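Local coordinates for protein N-formylglutamate amidohydrolase (Ralstonia eutropha, PDB 2Q7S) that binds a zinc ion and is probably a metal-dependent hydrolase that cleaves N-formylglutamate or a related amide, at residues F36-F41 and R79-P84; L61-P66 and T270-L275; D92-E97 and D129-V134; F163-H168 and A241-S246. All coordinates share one frame; numbering follows the deposited sequence.

Contact 1: F36-F41 and R79-P84; sequences FYPADF and RVYIDP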
loop_
_atom_site.group_PDB
_atom_site.type_symbol
_atom_site.label_atom_id
_atom_site.label_comp_id
_atom_site.label_asym_id
_atom_site.label_seq_id
_atom_site.Cartn_x
_atom_site.Cartn_y
_atom_site.Cartn_z
ATOM N N PHE A 36 -6.278 13.898 0.028
ATOM C CA PHE A 36 -6.599 15.115 0.798
ATOM C C PHE A 36 -5.308 15.716 1.348
ATOM O O PHE A 36 -4.792 15.240 2.342
ATOM C CB PHE A 36 -7.591 14.824 1.939
ATOM C CG PHE A 36 -8.931 14.275 1.476
ATOM C CD1 PHE A 36 -9.138 12.914 1.333
ATOM C CD2 PHE A 36 -9.983 15.138 1.189
ATOM C CE1 PHE A 36 -10.375 12.404 0.911
ATOM C CE2 PHE A 36 -11.242 14.641 0.763
ATOM C CZ PHE A 36 -11.440 13.285 0.626
ATOM N N TYR A 37 -4.824 16.769 0.695
ATOM C CA TYR A 37 -3.546 17.424 1.014
ATOM C C TYR A 37 -3.710 18.423 2.202
ATOM O O TYR A 37 -4.528 19.350 2.131
ATOM C CB TYR A 37 -2.942 18.087 -0.281
ATOM C CG TYR A 37 -2.484 17.022 -1.285
ATOM C CD1 TYR A 37 -3.425 16.245 -1.986
ATOM C CD2 TYR A 37 -1.129 16.723 -1.463
ATOM C CE1 TYR A 37 -3.027 15.211 -2.863
ATOM C CE2 TYR A 37 -0.716 15.699 -2.344
ATOM C CZ TYR A 37 -1.678 14.937 -3.028
ATOM O OH TYR A 37 -1.306 13.909 -3.884
ATOM N N PRO A 38 -2.987 18.187 3.314
ATOM C CA PRO A 38 -2.960 19.119 4.444
ATOM C C PRO A 38 -2.510 20.551 4.115
ATOM O O PRO A 38 -1.557 20.747 3.366
ATOM C CB PRO A 38 -1.975 18.463 5.405
ATOM C CG PRO A 38 -2.065 17.049 5.104
ATOM C CD PRO A 38 -2.194 16.990 3.628
ATOM N N ALA A 39 -3.186 21.524 4.719
ATOM C CA ALA A 39 -2.864 22.935 4.534
ATOM C C ALA A 39 -1.410 23.225 4.912
ATOM O O ALA A 39 -0.775 24.098 4.335
ATOM C CB ALA A 39 -3.837 23.813 5.351
ATOM N N ASP A 40 -0.869 22.481 5.867
ATOM C CA ASP A 40 0.481 22.782 6.394
ATOM C C ASP A 40 1.626 22.091 5.638
ATOM O O ASP A 40 2.769 22.063 6.110
ATOM C CB ASP A 40 0.557 22.467 7.891
ATOM C CG ASP A 40 0.273 20.995 8.204
ATOM O OD1 ASP A 40 0.399 20.133 7.308
ATOM O OD2 ASP A 40 -0.089 20.711 9.360
ATOM N N PHE A 41 1.322 21.565 4.457
ATOM C CA PHE A 41 2.328 20.927 3.609
ATOM C C PHE A 41 3.557 21.827 3.462
ATOM O O PHE A 41 4.676 21.400 3.711
ATOM C CB PHE A 41 1.714 20.591 2.225
ATOM C CG PHE A 41 2.273 19.346 1.586
ATOM C CD1 PHE A 41 3.640 19.115 1.540
ATOM C CD2 PHE A 41 1.421 18.399 1.035
ATOM C CE1 PHE A 41 4.149 18.000 0.948
ATOM C CE2 PHE A 41 1.928 17.255 0.441
ATOM C CZ PHE A 41 3.298 17.063 0.393
ATOM N N ARG A 79 0.516 10.073 0.596
ATOM C CA ARG A 79 1.752 9.405 0.955
ATOM C C ARG A 79 2.993 10.272 0.785
ATOM O O ARG A 79 4.007 9.978 1.435
ATOM C CB ARG A 79 1.915 8.084 0.198
ATOM C CG ARG A 79 2.159 8.198 -1.248
ATOM C CD ARG A 79 3.619 8.233 -1.589
ATOM N NE ARG A 79 4.345 6.983 -1.442
ATOM C CZ ARG A 79 4.583 6.081 -2.394
ATOM N NH1 ARG A 79 4.098 6.216 -3.614
ATOM N NH2 ARG A 79 5.316 5.019 -2.110
ATOM N N VAL A 80 2.920 11.273 -0.126
ATOM C CA VAL A 80 3.985 12.254 -0.324
ATOM C C VAL A 80 4.083 13.247 0.842
ATOM O O VAL A 80 5.067 13.988 0.951
ATOM C CB VAL A 80 3.808 13.042 -1.643
ATOM C CG1 VAL A 80 4.875 14.112 -1.763
ATOM C CG2 VAL A 80 3.853 12.084 -2.842
ATOM N N TYR A 81 3.060 13.271 1.693
ATOM C CA TYR A 81 3.063 14.049 2.940
ATOM C C TYR A 81 3.671 13.253 4.084
ATOM O O TYR A 81 4.612 13.703 4.769
ATOM C CB TYR A 81 1.652 14.466 3.273
ATOM C CG TYR A 81 1.480 15.333 4.499
ATOM C CD1 TYR A 81 1.848 16.684 4.487
ATOM C CD2 TYR A 81 0.901 14.821 5.656
ATOM C CE1 TYR A 81 1.636 17.497 5.592
ATOM C CE2 TYR A 81 0.731 15.625 6.785
ATOM C CZ TYR A 81 1.066 16.960 6.739
ATOM O OH TYR A 81 0.863 17.766 7.839
ATOM N N ILE A 82 3.124 12.064 4.311
ATOM C CA ILE A 82 3.803 11.063 5.084
ATOM C C ILE A 82 3.365 9.709 4.596
ATOM O O ILE A 82 2.205 9.514 4.252
ATOM C CB ILE A 82 3.601 11.263 6.592
ATOM C CG1 ILE A 82 4.473 10.279 7.380
ATOM C CG2 ILE A 82 2.117 11.247 6.987
ATOM C CD1 ILE A 82 4.553 10.633 8.944
ATOM N N ASP A 83 4.310 8.789 4.513
ATOM C CA ASP A 83 4.083 7.503 3.848
ATOM C C ASP A 83 3.905 6.424 4.906
ATOM O O ASP A 83 4.902 5.998 5.479
ATOM C CB ASP A 83 5.276 7.143 2.994
ATOM C CG ASP A 83 5.059 5.915 2.178
ATOM O OD1 ASP A 83 4.162 5.105 2.509
ATOM O OD2 ASP A 83 5.776 5.774 1.163
ATOM N N PRO A 84 2.658 5.940 5.110
ATOM C CA PRO A 84 2.475 4.908 6.127
ATOM C C PRO A 84 3.141 3.559 5.880
ATOM O O PRO A 84 3.165 2.770 6.812
ATOM C CB PRO A 84 0.953 4.721 6.198
ATOM C CG PRO A 84 0.361 5.734 5.336
ATOM C CD PRO A 84 1.386 6.267 4.444
HETATM O O HOH W 1 0.635 11.386 -2.495
#
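The phenol ring of Y81 is held on three sides by P38, D40 and F41. P38 lies over one face, its CG 3.5 Å from the ring centroid and only 11° off the normal, a CH-pi contact. The ring of F41 receives the edge of Y81 on its own face in a T-shaped pair: Y81 CD1 stands above the centre of the F41 ring, 3.9 Å from F41 CD2, with the planes at 68°. D40 meets the tip of the phenol, and Y81 OH donates to D40 OD1 in a very short bond of 2.5 Å. The carboxylate lies nearly coplanar with the Y81 ring, 8° apart. The bond from CA to CB of Y81 already points toward 36-41. Beside this cluster, F41 CZ comes 3.6 Å from V80 O. Y144 and R140 of helix 134-163 also pack on Y81, as an edge-to-face ring and a cation-pi partner. Two residues on, D83 OD1 accepts from NE2 of the zinc ligand H32, a second-shell contact, and OD2 pairs with R79. Two loops that follow strands 26-30 and 71-75 are thus joined through a buried tyrosine, and D83 links the second of them to the zinc site.

Contact 2: L61-P66 and T270-L275; sequences LWEAVP and TLQRDL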
loop_
_atom_site.group_PDB
_atom_site.type_symbol
_atom_site.label_atom_id
_atom_site.label_comp_id
_atom_site.label_asym_id
_atom_site.label_seq_id
_atom_site.Cartn_x
_atom_site.Cartn_y
_atom_site.Cartn_z
ATOM N N LEU A 61 -10.811 0.348 -6.130
ATOM C CA LEU A 61 -10.575 -0.875 -6.936
ATOM C C LEU A 61 -10.858 -2.106 -6.099
ATOM O O LEU A 61 -11.452 -3.064 -6.586
ATOM C CB LEU A 61 -9.160 -0.976 -7.467
ATOM C CG LEU A 61 -8.734 -0.133 -8.696
ATOM C CD1 LEU A 61 -7.239 -0.330 -8.915
ATOM C CD2 LEU A 61 -9.559 -0.514 -9.922
ATOM N N TRP A 62 -10.478 -2.037 -4.823
ATOM C CA TRP A 62 -10.716 -3.154 -3.916
ATOM C C TRP A 62 -11.922 -3.010 -3.015
ATOM O O TRP A 62 -11.963 -3.614 -1.926
ATOM C CB TRP A 62 -9.464 -3.402 -3.099
ATOM C CG TRP A 62 -8.238 -3.833 -3.891
ATOM C CD1 TRP A 62 -7.295 -3.009 -4.450
ATOM C CD2 TRP A 62 -7.767 -5.179 -4.121
ATOM N NE1 TRP A 62 -6.286 -3.754 -5.028
ATOM C CE2 TRP A 62 -6.537 -5.081 -4.817
ATOM C CE3 TRP A 62 -8.260 -6.452 -3.802
ATOM C CZ2 TRP A 62 -5.808 -6.207 -5.222
ATOM C CZ3 TRP A 62 -7.523 -7.595 -4.226
ATOM C CH2 TRP A 62 -6.319 -7.444 -4.907
ATOM N N GLU A 63 -12.918 -2.242 -3.442
ATOM C CA GLU A 63 -14.161 -2.080 -2.642
ATOM C C GLU A 63 -14.836 -3.371 -2.136
ATOM O O GLU A 63 -15.406 -3.341 -1.094
ATOM C CB GLU A 63 -15.210 -1.257 -3.409
ATOM C CG GLU A 63 -15.654 -1.903 -4.678
ATOM C CD GLU A 63 -17.040 -1.513 -5.104
ATOM O OE1 GLU A 63 -17.495 -0.399 -4.743
ATOM O OE2 GLU A 63 -17.663 -2.324 -5.830
ATOM N N ALA A 64 -14.723 -4.483 -2.865
ATOM C CA ALA A 64 -15.309 -5.824 -2.514
ATOM C C ALA A 64 -14.872 -6.424 -1.203
ATOM O O ALA A 64 -15.535 -7.289 -0.676
ATOM C CB ALA A 64 -14.958 -6.822 -3.574
ATOM N N VAL A 65 -13.710 -6.017 -0.714
ATOM C CA VAL A 65 -13.121 -6.592 0.462
ATOM C C VAL A 65 -14.086 -6.735 1.682
ATOM O O VAL A 65 -14.177 -7.845 2.214
ATOM C CB VAL A 65 -11.789 -5.834 0.831
ATOM C CG1 VAL A 65 -11.308 -6.191 2.256
ATOM C CG2 VAL A 65 -10.719 -6.202 -0.156
ATOM N N PRO A 66 -14.755 -5.626 2.148
ATOM C CA PRO A 66 -15.714 -5.688 3.232
ATOM C C PRO A 66 -17.015 -6.409 2.822
ATOM O O PRO A 66 -17.685 -7.001 3.659
ATOM C CB PRO A 66 -15.941 -4.191 3.564
ATOM C CG PRO A 66 -15.771 -3.546 2.312
ATOM C CD PRO A 66 -14.595 -4.214 1.734
ATOM N N THR A 270 -13.812 -2.772 -15.481
ATOM C CA THR A 270 -13.431 -4.174 -15.726
ATOM C C THR A 270 -12.394 -4.661 -14.727
ATOM O O THR A 270 -12.487 -5.798 -14.229
ATOM C CB THR A 270 -12.985 -4.419 -17.228
ATOM O OG1 THR A 270 -11.862 -3.600 -17.544
ATOM C CG2 THR A 270 -14.085 -4.056 -18.151
ATOM N N LEU A 271 -11.434 -3.805 -14.333
ATOM C CA LEU A 271 -10.472 -4.236 -13.328
ATOM C C LEU A 271 -11.097 -4.417 -11.950
ATOM O O LEU A 271 -10.844 -5.431 -11.254
ATOM C CB LEU A 271 -9.295 -3.259 -13.238
ATOM C CG LEU A 271 -8.200 -3.684 -12.282
ATOM C CD1 LEU A 271 -7.532 -4.971 -12.775
ATOM C CD2 LEU A 271 -7.221 -2.528 -12.108
ATOM N N GLN A 272 -11.943 -3.458 -11.562
ATOM C CA GLN A 272 -12.662 -3.517 -10.288
ATOM C C GLN A 272 -13.511 -4.796 -10.240
ATOM O O GLN A 272 -13.562 -5.474 -9.233
ATOM C CB GLN A 272 -13.591 -2.305 -10.160
ATOM C CG GLN A 272 -14.265 -2.139 -8.794
ATOM C CD GLN A 272 -15.153 -0.899 -8.734
ATOM O OE1 GLN A 272 -16.055 -0.729 -9.550
ATOM N NE2 GLN A 272 -14.875 -0.012 -7.781
ATOM N N ARG A 273 -14.182 -5.097 -11.333
ATOM C CA ARG A 273 -14.993 -6.328 -11.442
ATOM C C ARG A 273 -14.111 -7.571 -11.256
ATOM O O ARG A 273 -14.361 -8.406 -10.409
ATOM C CB ARG A 273 -15.720 -6.349 -12.784
ATOM C CG ARG A 273 -16.445 -7.675 -13.079
ATOM C CD ARG A 273 -15.630 -8.603 -14.028
ATOM N NE ARG A 273 -15.396 -8.176 -15.436
ATOM C CZ ARG A 273 -16.046 -7.238 -16.156
ATOM N NH1 ARG A 273 -17.064 -6.506 -15.681
ATOM N NH2 ARG A 273 -15.663 -7.018 -17.416
ATOM N N ASP A 274 -13.023 -7.642 -12.002
ATOM C CA ASP A 274 -12.048 -8.726 -11.828
ATOM C C ASP A 274 -11.522 -8.865 -10.395
ATOM O O ASP A 274 -11.385 -9.983 -9.877
ATOM C CB ASP A 274 -10.893 -8.580 -12.813
ATOM C CG ASP A 274 -11.314 -8.834 -14.232
ATOM O OD1 ASP A 274 -12.471 -9.268 -14.471
ATOM O OD2 ASP A 274 -10.487 -8.584 -15.118
ATOM N N LEU A 275 -11.235 -7.742 -9.740
ATOM C CA LEU A 275 -10.781 -7.780 -8.349
ATOM C C LEU A 275 -11.860 -8.159 -7.348
ATOM O O LEU A 275 -11.555 -8.728 -6.331
ATOM C CB LEU A 275 -10.129 -6.455 -7.928
ATOM C CG LEU A 275 -8.832 -6.066 -8.593
ATOM C CD1 LEU A 275 -8.367 -4.633 -8.208
ATOM C CD2 LEU A 275 -7.773 -7.130 -8.252
#
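L61 and W62 pack against L271 and L275 in a buried apolar contact between the end of helix 58-61, with the type I turn from W62 to V65 that follows it, and the long C-terminal helix 267-289. No hydrogen bond crosses between the two segments. L275 reaches both residues with its two methyls: CD1 lies 3.8 Å from L61 CB and also over the W62 face, offset toward its rim, while CD2 sits over the six-membered ring of that indole, 3.9 Å from its centroid and 22° off its normal, a CH-pi contact. Although CB of W62 points away from the helix, the far end of the indole comes back to L275. One turn back along the helix, L271 CD2 meets L61 CD2 at 3.8 Å, the two leucine side chains crossing at a slant. At the more open side, Q272 passes its CG 3.7 Å from L61 O, and its amide stacks on the carboxylate of E63 with the planes 19° apart. The Q272 amide nitrogen finds its hydrogen bond at A60 O, in helix 58-61. Behind the leucines and the indole lie I249 and I251 of strand 244-252 and F193 of strand 193-196, so that helix 58-61 and helix 267-289 meet on this part of the central sheet, with W62 also touching L278 and T279 farther along the C-terminal helix.

Contact 3: D92-E97 and D129-V134; sequences DPAQLE and DRKLTV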
loop_
_atom_site.group_PDB
_atom_site.type_symbol
_atom_site.label_atom_id
_atom_site.label_comp_id
_atom_site.label_asym_id
_atom_site.label_seq_id
_atom_site.Cartn_x
_atom_site.Cartn_y
_atom_site.Cartn_z
ATOM N N ASP A 92 16.062 10.431 6.371
ATOM C CA ASP A 92 17.437 10.854 6.202
ATOM C C ASP A 92 17.645 12.090 7.068
ATOM O O ASP A 92 16.953 13.081 6.870
ATOM C CB ASP A 92 17.682 11.191 4.728
ATOM C CG ASP A 92 19.080 11.760 4.454
ATOM O OD1 ASP A 92 19.932 11.818 5.357
ATOM O OD2 ASP A 92 19.324 12.163 3.295
ATOM N N PRO A 93 18.595 12.041 8.039
ATOM C CA PRO A 93 18.946 13.186 8.880
ATOM C C PRO A 93 19.091 14.524 8.163
ATOM O O PRO A 93 18.777 15.575 8.733
ATOM C CB PRO A 93 20.313 12.789 9.435
ATOM C CG PRO A 93 20.350 11.356 9.430
ATOM C CD PRO A 93 19.366 10.845 8.429
ATOM N N ALA A 94 19.582 14.485 6.926
ATOM C CA ALA A 94 19.830 15.690 6.172
ATOM C C ALA A 94 18.583 16.374 5.688
ATOM O O ALA A 94 18.667 17.503 5.246
ATOM C CB ALA A 94 20.748 15.404 4.999
ATOM N N GLN A 95 17.426 15.716 5.746
ATOM C CA GLN A 95 16.185 16.376 5.368
ATOM C C GLN A 95 15.567 17.200 6.503
ATOM O O GLN A 95 14.654 17.978 6.264
ATOM C CB GLN A 95 15.186 15.387 4.715
ATOM C CG GLN A 95 14.457 14.389 5.579
ATOM C CD GLN A 95 13.620 13.387 4.744
ATOM O OE1 GLN A 95 13.814 12.153 4.818
ATOM N NE2 GLN A 95 12.713 13.923 3.930
ATOM N N LEU A 96 16.102 17.054 7.716
ATOM C CA LEU A 96 15.583 17.712 8.916
ATOM C C LEU A 96 16.442 18.905 9.352
ATOM O O LEU A 96 17.657 18.888 9.225
ATOM C CB LEU A 96 15.514 16.708 10.076
ATOM C CG LEU A 96 14.651 15.467 9.825
ATOM C CD1 LEU A 96 14.517 14.604 11.102
ATOM C CD2 LEU A 96 13.326 15.905 9.355
ATOM N N GLU A 97 15.774 19.944 9.839
ATOM C CA GLU A 97 16.423 21.067 10.482
ATOM C C GLU A 97 16.494 20.610 11.914
ATOM O O GLU A 97 15.442 20.418 12.556
ATOM C CB GLU A 97 15.573 22.328 10.379
ATOM C CG GLU A 97 16.252 23.578 10.886
ATOM C CD GLU A 97 15.407 24.374 11.861
ATOM O OE1 GLU A 97 14.485 23.797 12.473
ATOM O OE2 GLU A 97 15.698 25.582 12.049
ATOM N N ASP A 129 11.662 24.206 -0.219
ATOM C CA ASP A 129 12.799 25.134 -0.410
ATOM C C ASP A 129 13.606 25.289 0.882
ATOM O O ASP A 129 14.371 26.265 1.065
ATOM C CB ASP A 129 12.317 26.480 -0.963
ATOM C CG ASP A 129 11.580 27.348 0.073
ATOM O OD1 ASP A 129 11.078 26.834 1.101
ATOM O OD2 ASP A 129 11.503 28.575 -0.176
ATOM N N ARG A 130 13.447 24.289 1.758
ATOM C CA ARG A 130 13.911 24.348 3.123
ATOM C C ARG A 130 13.923 22.932 3.716
ATOM O O ARG A 130 13.330 21.993 3.154
ATOM C CB ARG A 130 12.953 25.215 3.943
ATOM C CG ARG A 130 11.643 24.495 4.124
ATOM C CD ARG A 130 10.527 25.296 4.732
ATOM N NE ARG A 130 9.338 24.444 4.656
ATOM C CZ ARG A 130 9.070 23.467 5.522
ATOM N NH1 ARG A 130 9.888 23.245 6.553
ATOM N NH2 ARG A 130 7.971 22.719 5.369
ATOM N N LYS A 131 14.585 22.809 4.860
ATOM C CA LYS A 131 14.589 21.587 5.652
ATOM C C LYS A 131 13.415 21.589 6.613
ATOM O O LYS A 131 13.082 22.617 7.194
ATOM C CB LYS A 131 15.903 21.461 6.422
ATOM C CG LYS A 131 17.079 21.163 5.522
ATOM C CD LYS A 131 18.364 21.117 6.271
ATOM C CE LYS A 131 19.477 20.487 5.417
ATOM N NZ LYS A 131 20.384 19.657 6.290
ATOM N N LEU A 132 12.788 20.429 6.792
ATOM C CA LEU A 132 11.635 20.315 7.679
ATOM C C LEU A 132 12.125 20.294 9.107
ATOM O O LEU A 132 13.238 19.857 9.397
ATOM C CB LEU A 132 10.775 19.082 7.347
ATOM C CG LEU A 132 10.538 18.803 5.854
ATOM C CD1 LEU A 132 9.478 17.749 5.702
ATOM C CD2 LEU A 132 10.140 20.034 5.097
ATOM N N THR A 133 11.338 20.838 10.013
ATOM C CA THR A 133 11.765 20.836 11.405
ATOM C C THR A 133 11.514 19.439 11.980
ATOM O O THR A 133 10.684 18.665 11.452
ATOM C CB THR A 133 11.077 21.921 12.257
ATOM O OG1 THR A 133 9.693 21.613 12.369
ATOM C CG2 THR A 133 11.273 23.327 11.644
ATOM N N VAL A 134 12.226 19.104 13.049
ATOM C CA VAL A 134 11.934 17.871 13.791
ATOM C C VAL A 134 10.456 17.869 14.237
ATOM O O VAL A 134 9.706 16.921 13.967
ATOM C CB VAL A 134 12.919 17.683 14.945
ATOM C CG1 VAL A 134 12.448 16.583 15.953
ATOM C CG2 VAL A 134 14.264 17.322 14.395
#
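L96 and E97 run parallel to L132 and T133, pairing L96 with L132 and E97 with T133 at CA separations of 4.9 and 4.8 Å. L132 turns both its N and its O to the same strand, bonding to the residues before and after L96: its N donates to Q95 O at 3.1 Å, and its O accepts from E97 N in a short, nearly straight bond of 2.6 Å (171°). The same oxygen also receives a CA-H...O contact from L96. Ahead of the strand, an Asx turn from D92 OD1 to A94 N leads through a short 3-10 turn. K131 extends alongside this turn, and its NZ makes a weak bond to A94 O, with CE close to the same oxygen. On the face of E97 and T133 the two side chains lie side by side and point the same way, E97 OE1 coming 3.4 Å from T133 CG2. L96 and L132 take the other face, where both touch V137 of helix 134-163, and L96 CD1 lies 4.3 Å from V134 CG2. T133 OG1, placed between its backbone N and carbonyl carbon (chi1 67°), accepts from E136 N. This is a short two-stranded parallel ladder, away from the zinc site, whose second strand ends in the N-cap of helix 134-163.

Contact 4: F163-H168 and A241-S246; sequences FGAVWH and AERRNS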
loop_
_atom_site.group_PDB
_atom_site.type_symbol
_atom_site.label_atom_id
_atom_site.label_comp_id
_atom_site.label_asym_id
_atom_site.label_seq_id
_atom_site.Cartn_x
_atom_site.Cartn_y
_atom_site.Cartn_z
ATOM N N PHE A 163 -9.450 -15.563 15.071
ATOM C CA PHE A 163 -9.408 -16.671 14.135
ATOM C C PHE A 163 -8.206 -17.597 14.285
ATOM O O PHE A 163 -8.264 -18.732 13.842
ATOM C CB PHE A 163 -9.503 -16.138 12.712
ATOM C CG PHE A 163 -10.875 -15.592 12.363
ATOM C CD1 PHE A 163 -11.873 -16.424 11.928
ATOM C CD2 PHE A 163 -11.127 -14.258 12.422
ATOM C CE1 PHE A 163 -13.113 -15.901 11.581
ATOM C CE2 PHE A 163 -12.381 -13.741 12.075
ATOM C CZ PHE A 163 -13.346 -14.553 11.682
ATOM N N GLY A 164 -7.119 -17.104 14.875
ATOM C CA GLY A 164 -5.885 -17.880 14.982
ATOM C C GLY A 164 -5.070 -17.907 13.722
ATOM O O GLY A 164 -4.115 -18.640 13.645
ATOM N N ALA A 165 -5.415 -17.051 12.764
ATOM C CA ALA A 165 -4.660 -16.831 11.559
ATOM C C ALA A 165 -5.066 -15.460 11.040
ATOM O O ALA A 165 -6.123 -14.942 11.394
ATOM C CB ALA A 165 -4.973 -17.901 10.538
ATOM N N VAL A 166 -4.248 -14.895 10.160
ATOM C CA VAL A 166 -4.596 -13.681 9.464
ATOM C C VAL A 166 -3.891 -13.638 8.092
ATOM O O VAL A 166 -2.767 -14.132 7.891
ATOM C CB VAL A 166 -4.257 -12.421 10.339
ATOM C CG1 VAL A 166 -2.752 -12.309 10.584
ATOM C CG2 VAL A 166 -4.842 -11.144 9.732
ATOM N N TRP A 167 -4.574 -13.044 7.150
ATOM C CA TRP A 167 -4.046 -12.807 5.805
ATOM C C TRP A 167 -4.201 -11.328 5.531
ATOM O O TRP A 167 -5.330 -10.808 5.497
ATOM C CB TRP A 167 -4.800 -13.645 4.767
ATOM C CG TRP A 167 -4.477 -15.131 4.808
ATOM C CD1 TRP A 167 -3.564 -15.791 4.057
ATOM C CD2 TRP A 167 -5.060 -16.114 5.680
ATOM N NE1 TRP A 167 -3.555 -17.121 4.378
ATOM C CE2 TRP A 167 -4.456 -17.348 5.375
ATOM C CE3 TRP A 167 -6.024 -16.063 6.699
ATOM C CZ2 TRP A 167 -4.770 -18.516 6.049
ATOM C CZ3 TRP A 167 -6.351 -17.223 7.364
ATOM C CH2 TRP A 167 -5.726 -18.440 7.036
ATOM N N HIS A 168 -3.053 -10.645 5.432
ATOM C CA HIS A 168 -2.972 -9.227 5.201
ATOM C C HIS A 168 -2.586 -8.954 3.728
ATOM O O HIS A 168 -1.627 -9.525 3.258
ATOM C CB HIS A 168 -1.922 -8.658 6.121
ATOM C CG HIS A 168 -1.537 -7.262 5.787
ATOM N ND1 HIS A 168 -0.232 -6.868 5.630
ATOM C CD2 HIS A 168 -2.294 -6.167 5.569
ATOM C CE1 HIS A 168 -0.197 -5.573 5.361
ATOM N NE2 HIS A 168 -1.440 -5.126 5.330
ATOM N N ALA A 241 4.801 -19.056 9.719
ATOM C CA ALA A 241 4.974 -20.125 10.696
ATOM C C ALA A 241 4.145 -19.843 11.968
ATOM O O ALA A 241 3.985 -20.716 12.797
ATOM C CB ALA A 241 6.446 -20.277 11.030
ATOM N N GLU A 242 3.623 -18.615 12.110
ATOM C CA GLU A 242 2.782 -18.242 13.211
ATOM C C GLU A 242 1.379 -18.057 12.706
ATOM O O GLU A 242 0.517 -17.564 13.425
ATOM C CB GLU A 242 3.267 -16.925 13.805
ATOM C CG GLU A 242 4.621 -16.974 14.414
ATOM C CD GLU A 242 5.041 -15.622 14.910
ATOM O OE1 GLU A 242 4.215 -14.954 15.586
ATOM O OE2 GLU A 242 6.183 -15.225 14.623
ATOM N N ARG A 243 1.173 -18.397 11.440
ATOM C CA ARG A 243 -0.101 -18.259 10.747
ATOM C C ARG A 243 -0.539 -16.820 10.491
ATOM O O ARG A 243 -1.742 -16.515 10.342
ATOM C CB ARG A 243 -1.173 -19.079 11.446
ATOM C CG ARG A 243 -0.750 -20.525 11.581
ATOM C CD ARG A 243 -1.738 -21.330 12.380
ATOM N NE ARG A 243 -3.114 -21.250 11.879
ATOM C CZ ARG A 243 -3.519 -21.697 10.692
ATOM N NH1 ARG A 243 -2.673 -22.269 9.849
ATOM N NH2 ARG A 243 -4.791 -21.602 10.352
ATOM N N ARG A 244 0.452 -15.944 10.395
ATOM C CA ARG A 244 0.259 -14.546 10.058
ATOM C C ARG A 244 0.897 -14.402 8.682
ATOM O O ARG A 244 2.037 -14.805 8.482
ATOM C CB ARG A 244 0.933 -13.635 11.063
ATOM C CG ARG A 244 0.443 -13.798 12.504
ATOM C CD ARG A 244 1.420 -13.240 13.469
ATOM N NE ARG A 244 0.846 -13.122 14.815
ATOM C CZ ARG A 244 0.113 -12.089 15.233
ATOM N NH1 ARG A 244 -0.166 -11.083 14.428
ATOM N NH2 ARG A 244 -0.369 -12.065 16.470
ATOM N N ASN A 245 0.150 -13.852 7.742
ATOM C CA ASN A 245 0.556 -13.805 6.330
ATOM C C ASN A 245 0.406 -12.393 5.802
ATOM O O ASN A 245 -0.578 -11.730 6.074
ATOM C CB ASN A 245 -0.322 -14.760 5.492
ATOM C CG ASN A 245 -0.283 -16.189 5.999
ATOM O OD1 ASN A 245 0.648 -16.937 5.707
ATOM N ND2 ASN A 245 -1.242 -16.530 6.856
ATOM N N SER A 246 1.362 -11.963 5.001
ATOM C CA SER A 246 1.293 -10.659 4.374
ATOM C C SER A 246 1.786 -10.783 2.915
ATOM O O SER A 246 2.846 -11.431 2.586
ATOM C CB SER A 246 2.133 -9.654 5.163
ATOM O OG SER A 246 1.860 -8.304 4.849
HETATM O O HOH W 2 -6.665 -20.663 12.646
#
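The indole of W167 carries the amide of N245 on one face, with the planes 14° apart and ND2 3.4 Å above the ring, offset toward its rim. W167 NE1 and N245 ND2 are both donors and do not bond to each other, NE1 going instead to E204 OE2 and N245 OD1 accepting from E204 N. N245 ND2 donates to V166 O at 3.0 Å. This oxygen is gripped twice, since N245 N reaches it from the opposite face of the carbonyl plane at 2.9 Å. On the other side of the sheet the imidazole of H168 meets S246 OG at its edge in a hydrogen bond, ND1 to OG 2.7 Å, while its NE2 bonds to D29 OD1. The R243 guanidinium has water 2 at its edge, in plane; the water also donates to F163 O. R243 NH2 bonds to G289 O at the end of helix 267-289, and R243 NE makes a weak bond to G164 O. Backbone bonds from V166 N to R243 O and from H168 N to N245 O (2.8 Å) complete the ladder of parallel strands. Strands 166-174 and 244-252 are central neighbours in the mixed sheet: helix 267-289 packs on the W167 side through Y285 and V286, and helices 134-163 and 233-237 on the side of V166, H168 and S246.

How the contacts relate
Contacts 1, 2 and 4 are buried, whereas contact 3 is partly buried and lies farthest from the centre of the chain. Contact 4 joins two strands of the central sheet, and the continuation of one of them, 244-252, backs contact 2, so the two share the sheet and helix 267-289 without touching. Helix 134-163 links the others: it starts at contact 3, packs on contact 1 and ends at contact 4. Contacts 1 and 3 meet at F41 and R130. Their chemistry differs accordingly: aliphatic and CH-pi packing in contact 2, an aromatic cluster closed by a short tyrosine-carboxylate hydrogen bond in contact 1, and backbone ladders in contacts 3 and 4, the latter reinforced by buried polar side chains.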